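Glyoxylate-induced Protein (Pseudomonas aeruginosa, PDB 1SQ4) is of unknown function but, as a double beta-barrel member of the cupin superfamily, may act as a ureidoglycine aminohydrolase. Local coordinates at residues A[28-33]-A[225-230]; A[214-219]-A[240-245]. All blocks are in the same frame, centred on the assembly; numbering follows the deposited sequence.

Interaction 1. Residues A[28-33]-A[225-230]; sequences EAYAVI and YRLNQD
Leu227 sets its CB on the ring of Tyr30, 3.7 Å from the centroid of that ring, over the centre of one face and 10° off the normal, a CH-pi contact. Farther out, Leu227 CD1 touches ring atom CD2 of Tyr30 at 3.6 Å and reaches Val32 CG2 at 3.7 Å, so that this one methyl touches both side chains. The backbone joins in, with Leu227 O 3.4 Å from Tyr30 CE1. This is where the two sheets of the C-terminal cupin barrel meet: strand 30-33 edges along strand 239-244 in one, strand 222-227 belongs to the other, and Leu227 also packs on Met240 and Val232. Asn228 and Gln229 then form the two-residue turn of a beta hairpin, both with positive phi, closed by paired backbone hydrogen bonds between Leu227 and Asp230. The amide nitrogen ND2 of Asn228 rests 3.7 Å from Ala29 CB, while the asparagine also packs on Cys246 and Pro247. Asp230, just past the turn, accepts a hydrogen bond from the Tyr30 hydroxyl, Tyr30 OH to Asp230 OD1 2.5 Å, through the anti lone pair of OD1. Carboxylate and ring planes are 74° apart, with OD1 at the ring edge. Tyr30 CG sits between its backbone N and carbonyl carbon (chi1 64°), on the side of Leu227, whose CB is its nearest partner across the contact.

Interaction 2. Residues A[214-219]-A[240-245]; sequences HGLYVL and MWLRAF
Leu216 and Met240 (modelled as selenomethionine) face each other as a hydrogen-bonded pair of antiparallel strands, and their side chains lie on the same side of the sheet as those of His214 and Leu242. Starting at the root, Leu216 CB meets the Met240 methyl CE at 3.6 Å and Met240 O at an equal distance. Leu216 CG is 4.0 Å from Met240 CE. At the tip, Leu216 CD2 bridges two partners, Met240 CE at 3.3 Å and Leu242 CD1 at 3.6 Å. The Met240 chain bends at chi3 (-67°), which carries CE back over the leucine. Backbone bonds pair His214 with Leu242 in both directions and run from Leu216 N to Met240 O (2.9 Å); the bond from Met240 N to Leu216 O is less sure, because the place of that oxygen is. On the other face Trp241 lies beside Gly215, which has no side chain, and the indole takes the His214 carbonyl over one face, toward its rim, with Trp241 CE3 3.5 Å from His214 O. The pair is part of the barrel wall: strand 258-265 flanks strand 212-220 on its other edge, while Tyr225 of strand 222-227 and Gln248 of strand 248-251, both in the facing sheet, pack on Leu216.

How the interactions relate
The centres of the two interactions are 9 Å apart, on the same side of the chain's centre. They share a sheet in which strand 239-244 lies between 30-33 and 212-220: Ala31 O probably accepts a hydrogen bond from Trp241 N, and Ala29 O from Arg243 N. Interaction 2 joins neighbours within this sheet, whereas interaction 1 crosses to the facing one through strand 222-227, which directly follows 212-220. Along the chain the segments alternate, 28-33, 214-219, 225-230, 240-245. An N-terminal strand distant in sequence thus extends the wall of the C-terminal cupin barrel. Both regions also touch a second subunit.

Interaction 1. Residues A[28-33]-A[225-230]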
ATOM      1  N   GLU A  28       5.262  -6.857   9.394  1.00 11.78           N
ATOM      2  CA  GLU A  28       5.705  -6.240  10.625  1.00 13.44           C
ATOM      3  C   GLU A  28       5.223  -7.010  11.839  1.00 12.06           C
ATOM      4  O   GLU A  28       5.546  -6.665  12.975  1.00 12.52           O
ATOM      5  CB  GLU A  28       5.237  -4.788  10.681  1.00 16.16           C
ATOM      6  CG  GLU A  28       3.726  -4.593  10.589  1.00 23.52           C
ATOM      7  CD  GLU A  28       3.086  -5.150   9.305  1.00 28.40           C
ATOM      8  OE1 GLU A  28       3.657  -4.977   8.194  1.00 29.14           O
ATOM      9  OE2 GLU A  28       1.982  -5.740   9.411  1.00 29.30           O
ATOM     10  N   ALA A  29       4.487  -8.084  11.587  1.00 10.34           N
ATOM     11  CA  ALA A  29       3.931  -8.903  12.653  1.00  7.79           C
ATOM     12  C   ALA A  29       4.310 -10.368  12.521  1.00  7.61           C
ATOM     13  O   ALA A  29       4.256 -11.131  13.488  1.00  5.59           O
ATOM     14  CB  ALA A  29       2.423  -8.774  12.649  1.00  5.26           C
ATOM     15  N   TYR A  30       4.684 -10.771  11.320  1.00  7.79           N
ATOM     16  CA  TYR A  30       5.027 -12.155  11.135  1.00  9.03           C
ATOM     17  C   TYR A  30       5.887 -12.398   9.905  1.00  9.97           C
ATOM     18  O   TYR A  30       6.149 -11.489   9.107  1.00  7.89           O
ATOM     19  CB  TYR A  30       3.746 -12.987  11.053  1.00  8.21           C
ATOM     20  CG  TYR A  30       2.899 -12.652   9.861  1.00  9.02           C
ATOM     21  CD1 TYR A  30       2.038 -11.560   9.873  1.00  9.23           C
ATOM     22  CD2 TYR A  30       2.990 -13.410   8.699  1.00 10.75           C
ATOM     23  CE1 TYR A  30       1.287 -11.231   8.753  1.00  9.58           C
ATOM     24  CE2 TYR A  30       2.248 -13.097   7.574  1.00 10.68           C
ATOM     25  CZ  TYR A  30       1.398 -12.005   7.606  1.00 11.04           C
ATOM     26  OH  TYR A  30       0.663 -11.691   6.488  1.00 11.67           O
ATOM     27  N   ALA A  31       6.333 -13.646   9.787  1.00 11.66           N
ATOM     28  CA  ALA A  31       7.166 -14.103   8.682  1.00 12.23           C
ATOM     29  C   ALA A  31       6.841 -15.565   8.395  1.00 11.07           C
ATOM     30  O   ALA A  31       6.823 -16.384   9.309  1.00 12.36           O
ATOM     31  CB  ALA A  31       8.631 -13.970   9.050  1.00 11.88           C
ATOM     32  N   VAL A  32       6.561 -15.881   7.135  1.00  9.90           N
ATOM     33  CA  VAL A  32       6.281 -17.255   6.741  1.00 10.02           C
ATOM     34  C   VAL A  32       7.414 -17.719   5.862  1.00 10.60           C
ATOM     35  O   VAL A  32       7.763 -17.046   4.896  1.00 11.87           O
ATOM     36  CB  VAL A  32       5.016 -17.402   5.887  1.00  9.63           C
ATOM     37  CG1 VAL A  32       4.765 -18.869   5.632  1.00  8.04           C
ATOM     38  CG2 VAL A  32       3.823 -16.752   6.552  1.00  9.16           C
ATOM     39  N   ILE A  33       7.983 -18.871   6.187  1.00 12.26           N
ATOM     40  CA  ILE A  33       9.082 -19.423   5.399  1.00 12.56           C
ATOM     41  C   ILE A  33       8.727 -20.820   4.892  1.00 12.26           C
ATOM     42  O   ILE A  33       8.621 -21.772   5.674  1.00 10.11           O
ATOM     43  CB  ILE A  33      10.355 -19.535   6.231  1.00 11.96           C
ATOM     44  CG1 ILE A  33      10.565 -18.251   7.014  1.00 12.84           C
ATOM     45  CG2 ILE A  33      11.553 -19.783   5.315  1.00 13.60           C
ATOM     46  CD1 ILE A  33      11.677 -18.398   7.997  1.00 15.82           C
ATOM     47  N   TYR A 225      -3.981 -20.889   7.863  1.00 11.90           N
ATOM     48  CA  TYR A 225      -3.703 -20.222   9.125  1.00 11.90           C
ATOM     49  C   TYR A 225      -3.864 -18.739   8.928  1.00 11.96           C
ATOM     50  O   TYR A 225      -3.539 -18.194   7.876  1.00 10.86           O
ATOM     51  CB  TYR A 225      -2.270 -20.513   9.562  1.00 12.10           C
ATOM     52  CG  TYR A 225      -2.034 -20.537  11.054  1.00  9.75           C
ATOM     53  CD1 TYR A 225      -2.361 -21.662  11.806  1.00  9.71           C
ATOM     54  CD2 TYR A 225      -1.424 -19.461  11.705  1.00 10.16           C
ATOM     55  CE1 TYR A 225      -2.079 -21.725  13.164  1.00  9.20           C
ATOM     56  CE2 TYR A 225      -1.141 -19.514  13.069  1.00  8.06           C
ATOM     57  CZ  TYR A 225      -1.469 -20.652  13.787  1.00  7.80           C
ATOM     58  OH  TYR A 225      -1.181 -20.728  15.123  1.00  9.61           O
ATOM     59  N   ARG A 226      -4.355 -18.083   9.959  1.00 14.15           N
ATOM     60  CA  ARG A 226      -4.559 -16.653   9.912  1.00 15.76           C
ATOM     61  C   ARG A 226      -3.504 -15.965  10.779  1.00 14.29           C
ATOM     62  O   ARG A 226      -3.506 -16.119  11.996  1.00 14.96           O
ATOM     63  CB  ARG A 226      -5.963 -16.355  10.429  1.00 18.99           C
ATOM     64  CG  ARG A 226      -6.306 -14.895  10.600  1.00 24.24           C
ATOM     65  CD  ARG A 226      -6.481 -14.233   9.266  1.00 28.79           C
ATOM     66  NE  ARG A 226      -7.067 -12.899   9.379  1.00 33.35           N
ATOM     67  CZ  ARG A 226      -8.326 -12.649   9.726  1.00 34.93           C
ATOM     68  NH1 ARG A 226      -9.152 -13.648  10.004  1.00 34.84           N
ATOM     69  NH2 ARG A 226      -8.761 -11.394   9.778  1.00 35.41           N
ATOM     70  N   LEU A 227      -2.590 -15.232  10.156  1.00 13.34           N
ATOM     71  CA  LEU A 227      -1.563 -14.506  10.903  1.00 12.79           C
ATOM     72  C   LEU A 227      -1.882 -13.025  10.763  1.00 14.03           C
ATOM     73  O   LEU A 227      -1.703 -12.440   9.700  1.00 14.16           O
ATOM     74  CB  LEU A 227      -0.174 -14.792  10.330  1.00 13.42           C
ATOM     75  CG  LEU A 227       0.267 -16.264  10.362  1.00 14.12           C
ATOM     76  CD1 LEU A 227       1.346 -16.512   9.322  1.00 12.95           C
ATOM     77  CD2 LEU A 227       0.747 -16.634  11.756  1.00 12.72           C
ATOM     78  N   ASN A 228      -2.389 -12.427  11.833  1.00 15.44           N
ATOM     79  CA  ASN A 228      -2.728 -11.014  11.826  1.00 17.02           C
ATOM     80  C   ASN A 228      -3.478 -10.522  10.583  1.00 19.83           C
ATOM     81  O   ASN A 228      -2.873  -9.941   9.689  1.00 23.83           O
ATOM     82  CB  ASN A 228      -1.445 -10.190  11.993  1.00 13.32           C
ATOM     83  CG  ASN A 228      -1.697  -8.696  11.936  1.00 10.45           C
ATOM     84  OD1 ASN A 228      -2.594  -8.184  12.603  1.00 10.17           O
ATOM     85  ND2 ASN A 228      -0.904  -7.989  11.150  1.00  7.54           N
ATOM     86  N   GLN A 229      -4.782 -10.741  10.508  1.00 21.20           N
ATOM     87  CA  GLN A 229      -5.539 -10.242   9.358  1.00 23.53           C
ATOM     88  C   GLN A 229      -5.176 -10.862   8.004  1.00 22.13           C
ATOM     89  O   GLN A 229      -5.737 -10.482   6.975  1.00 22.65           O
ATOM     90  CB  GLN A 229      -5.371  -8.719   9.262  1.00 25.65           C
ATOM     91  CG  GLN A 229      -5.985  -7.969  10.411  1.00 32.03           C
ATOM     92  CD  GLN A 229      -7.494  -8.078  10.411  1.00 36.77           C
ATOM     93  OE1 GLN A 229      -8.187  -7.362   9.668  1.00 40.72           O
ATOM     94  NE2 GLN A 229      -8.020  -9.002  11.217  1.00 36.90           N
ATOM     95  N   ASP A 230      -4.244 -11.808   7.994  1.00 21.50           N
ATOM     96  CA  ASP A 230      -3.830 -12.440   6.741  1.00 19.98           C
ATOM     97  C   ASP A 230      -3.917 -13.960   6.758  1.00 18.23           C
ATOM     98  O   ASP A 230      -3.242 -14.614   7.541  1.00 18.51           O
ATOM     99  CB  ASP A 230      -2.394 -12.036   6.400  1.00 20.43           C
ATOM    100  CG  ASP A 230      -2.278 -10.597   5.948  1.00 22.52           C
ATOM    101  OD1 ASP A 230      -1.165 -10.039   6.018  1.00 24.03           O
ATOM    102  OD2 ASP A 230      -3.290 -10.019   5.516  1.00 24.75           O
TER

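Interaction 2. Residues A[214-219]-A[240-245]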
ATOM      1  N   HIS A 214       7.415 -16.227  19.171  1.00  7.64           N
ATOM      2  CA  HIS A 214       7.721 -17.638  19.208  1.00  6.32           C
ATOM      3  C   HIS A 214       7.626 -18.227  17.816  1.00  6.59           C
ATOM      4  O   HIS A 214       6.991 -17.653  16.929  1.00  6.06           O
ATOM      5  CB  HIS A 214       6.803 -18.391  20.168  1.00  6.12           C
ATOM      6  CG  HIS A 214       5.347 -18.249  19.869  1.00  5.66           C
ATOM      7  ND1 HIS A 214       4.660 -17.075  20.078  1.00  7.70           N
ATOM      8  CD2 HIS A 214       4.442 -19.137  19.402  1.00  5.79           C
ATOM      9  CE1 HIS A 214       3.392 -17.244  19.754  1.00  7.70           C
ATOM     10  NE2 HIS A 214       3.233 -18.488  19.340  1.00  8.43           N
ATOM     11  N   GLY A 215       8.278 -19.369  17.621  1.00  6.34           N
ATOM     12  CA  GLY A 215       8.276 -19.996  16.318  1.00  4.72           C
ATOM     13  C   GLY A 215       7.340 -21.168  16.223  1.00  4.63           C
ATOM     14  O   GLY A 215       7.000 -21.790  17.226  1.00  6.29           O
ATOM     15  N   LEU A 216       6.921 -21.453  14.995  1.00  3.90           N
ATOM     16  CA  LEU A 216       6.021 -22.557  14.688  1.00  3.81           C
ATOM     17  C   LEU A 216       6.594 -23.301  13.505  1.00  3.01           C
ATOM     18  O   LEU A 216       6.923 -22.685  12.504  1.00  4.21           O
ATOM     19  CB  LEU A 216       4.644 -22.023  14.303  1.00  3.24           C
ATOM     20  CG  LEU A 216       3.655 -21.728  15.415  1.00  5.19           C
ATOM     21  CD1 LEU A 216       4.346 -21.140  16.622  1.00  3.18           C
ATOM     22  CD2 LEU A 216       2.598 -20.766  14.879  1.00  6.42           C
ATOM     23  N   TYR A 217       6.715 -24.619  13.615  1.00  3.45           N
ATOM     24  CA  TYR A 217       7.230 -25.421  12.506  1.00  3.94           C
ATOM     25  C   TYR A 217       6.230 -26.535  12.227  1.00  3.63           C
ATOM     26  O   TYR A 217       6.065 -27.443  13.034  1.00  3.86           O
ATOM     27  CB  TYR A 217       8.602 -26.020  12.844  1.00  2.38           C
ATOM     28  CG  TYR A 217       9.203 -26.820  11.710  1.00  1.00           C
ATOM     29  CD1 TYR A 217       8.735 -28.090  11.405  1.00  1.00           C
ATOM     30  CD2 TYR A 217      10.203 -26.278  10.901  1.00  1.57           C
ATOM     31  CE1 TYR A 217       9.238 -28.803  10.326  1.00  1.00           C
ATOM     32  CE2 TYR A 217      10.718 -26.988   9.815  1.00  1.00           C
ATOM     33  CZ  TYR A 217      10.225 -28.254   9.537  1.00  1.14           C
ATOM     34  OH  TYR A 217      10.730 -28.974   8.479  1.00  1.92           O
ATOM     35  N   VAL A 218       5.567 -26.472  11.083  1.00  3.82           N
ATOM     36  CA  VAL A 218       4.573 -27.483  10.771  1.00  5.16           C
ATOM     37  C   VAL A 218       5.212 -28.849  10.545  1.00  5.09           C
ATOM     38  O   VAL A 218       5.967 -29.042   9.599  1.00  5.66           O
ATOM     39  CB  VAL A 218       3.755 -27.083   9.531  1.00  5.83           C
ATOM     40  CG1 VAL A 218       2.595 -28.040   9.345  1.00  4.39           C
ATOM     41  CG2 VAL A 218       3.256 -25.657   9.688  1.00  5.28           C
ATOM     42  N   LEU A 219       4.898 -29.791  11.427  1.00  5.07           N
ATOM     43  CA  LEU A 219       5.429 -31.139  11.327  1.00  5.62           C
ATOM     44  C   LEU A 219       4.592 -32.018  10.406  1.00  6.23           C
ATOM     45  O   LEU A 219       5.120 -32.884   9.709  1.00  5.05           O
ATOM     46  CB  LEU A 219       5.498 -31.807  12.707  1.00  4.13           C
ATOM     47  CG  LEU A 219       6.605 -31.353  13.659  1.00  4.29           C
ATOM     48  CD1 LEU A 219       6.565 -32.171  14.933  1.00  1.00           C
ATOM     49  CD2 LEU A 219       7.956 -31.491  12.971  1.00  3.79           C
HETATM   50  N   MSE A 240       6.587 -20.594  10.581  1.00  5.14           N
HETATM   51  CA  MSE A 240       5.952 -19.295  10.796  1.00  7.18           C
HETATM   52  C   MSE A 240       6.562 -18.660  12.024  1.00  5.99           C
HETATM   53  O   MSE A 240       6.707 -19.319  13.050  1.00  7.68           O
HETATM   54  CB  MSE A 240       4.445 -19.443  11.028  1.00 12.03           C
HETATM   55  CG  MSE A 240       3.672 -20.120   9.903  1.00 16.13           C
HETATM   56 SE   MSE A 240       1.825 -20.481  10.401  1.00 25.46          SE
HETATM   57  CE  MSE A 240       2.090 -21.792  11.773  1.00 18.42           C
ATOM     58  N   TRP A 241       6.918 -17.388  11.923  1.00  5.86           N
ATOM     59  CA  TRP A 241       7.487 -16.670  13.053  1.00  6.67           C
ATOM     60  C   TRP A 241       6.569 -15.540  13.458  1.00  7.07           C
ATOM     61  O   TRP A 241       6.213 -14.707  12.628  1.00  7.87           O
ATOM     62  CB  TRP A 241       8.853 -16.092  12.704  1.00  8.44           C
ATOM     63  CG  TRP A 241       9.386 -15.229  13.796  1.00  9.03           C
ATOM     64  CD1 TRP A 241       9.375 -13.875  13.845  1.00  9.03           C
ATOM     65  CD2 TRP A 241       9.927 -15.673  15.045  1.00  9.26           C
ATOM     66  NE1 TRP A 241       9.875 -13.439  15.048  1.00  9.93           N
ATOM     67  CE2 TRP A 241      10.227 -14.523  15.802  1.00  8.09           C
ATOM     68  CE3 TRP A 241      10.196 -16.933  15.590  1.00  7.42           C
ATOM     69  CZ2 TRP A 241      10.765 -14.592  17.080  1.00  6.28           C
ATOM     70  CZ3 TRP A 241      10.730 -17.007  16.858  1.00  5.46           C
ATOM     71  CH2 TRP A 241      11.017 -15.842  17.588  1.00  7.97           C
ATOM     72  N   LEU A 242       6.200 -15.508  14.736  1.00  8.43           N
ATOM     73  CA  LEU A 242       5.315 -14.476  15.270  1.00  7.09           C
ATOM     74  C   LEU A 242       6.041 -13.468  16.160  1.00  8.88           C
ATOM     75  O   LEU A 242       6.819 -13.854  17.028  1.00  8.67           O
ATOM     76  CB  LEU A 242       4.177 -15.123  16.045  1.00  6.60           C
ATOM     77  CG  LEU A 242       3.100 -15.732  15.147  1.00  6.93           C
ATOM     78  CD1 LEU A 242       3.149 -17.240  15.166  1.00  4.00           C
ATOM     79  CD2 LEU A 242       1.743 -15.237  15.642  1.00  9.12           C
ATOM     80  N   ARG A 243       5.757 -12.179  15.941  1.00 10.60           N
ATOM     81  CA  ARG A 243       6.381 -11.064  16.660  1.00 11.68           C
ATOM     82  C   ARG A 243       5.935 -10.798  18.088  1.00 13.88           C
ATOM     83  O   ARG A 243       6.775 -10.551  18.968  1.00 17.94           O
ATOM     84  CB  ARG A 243       6.224  -9.756  15.869  1.00 11.23           C
ATOM     85  CG  ARG A 243       7.434  -9.343  15.039  1.00 12.23           C
ATOM     86  CD  ARG A 243       8.202  -8.155  15.633  1.00 13.59           C
ATOM     87  NE  ARG A 243       9.434  -7.888  14.894  1.00 15.56           N
ATOM     88  CZ  ARG A 243       9.467  -7.464  13.634  1.00 16.10           C
ATOM     89  NH1 ARG A 243      10.630  -7.252  13.024  1.00 16.37           N
ATOM     90  NH2 ARG A 243       8.330  -7.236  12.992  1.00 16.12           N
ATOM     91  N   ALA A 244       4.631 -10.816  18.320  1.00 12.77           N
ATOM     92  CA  ALA A 244       4.076 -10.556  19.650  1.00 13.87           C
ATOM     93  C   ALA A 244       2.696  -9.974  19.465  1.00 15.07           C
ATOM     94  O   ALA A 244       2.490  -9.070  18.653  1.00 16.16           O
ATOM     95  CB  ALA A 244       4.936  -9.583  20.444  1.00 10.07           C
ATOM     96  N   PHE A 245       1.760 -10.513  20.232  1.00 14.91           N
ATOM     97  CA  PHE A 245       0.379 -10.104  20.176  1.00 14.10           C
ATOM     98  C   PHE A 245      -0.187 -10.352  18.797  1.00 13.06           C
ATOM     99  O   PHE A 245      -1.342 -10.044  18.536  1.00 15.10           O
ATOM    100  CB  PHE A 245       0.259  -8.638  20.549  1.00 16.46           C
ATOM    101  CG  PHE A 245       0.681  -8.340  21.943  1.00 18.13           C
ATOM    102  CD1 PHE A 245      -0.108  -8.730  23.019  1.00 18.99           C
ATOM    103  CD2 PHE A 245       1.879  -7.680  22.185  1.00 19.99           C
ATOM    104  CE1 PHE A 245       0.285  -8.456  24.327  1.00 20.11           C
ATOM    105  CE2 PHE A 245       2.286  -7.401  23.487  1.00 20.46           C
ATOM    106  CZ  PHE A 245       1.487  -7.793  24.559  1.00 21.61           C
TER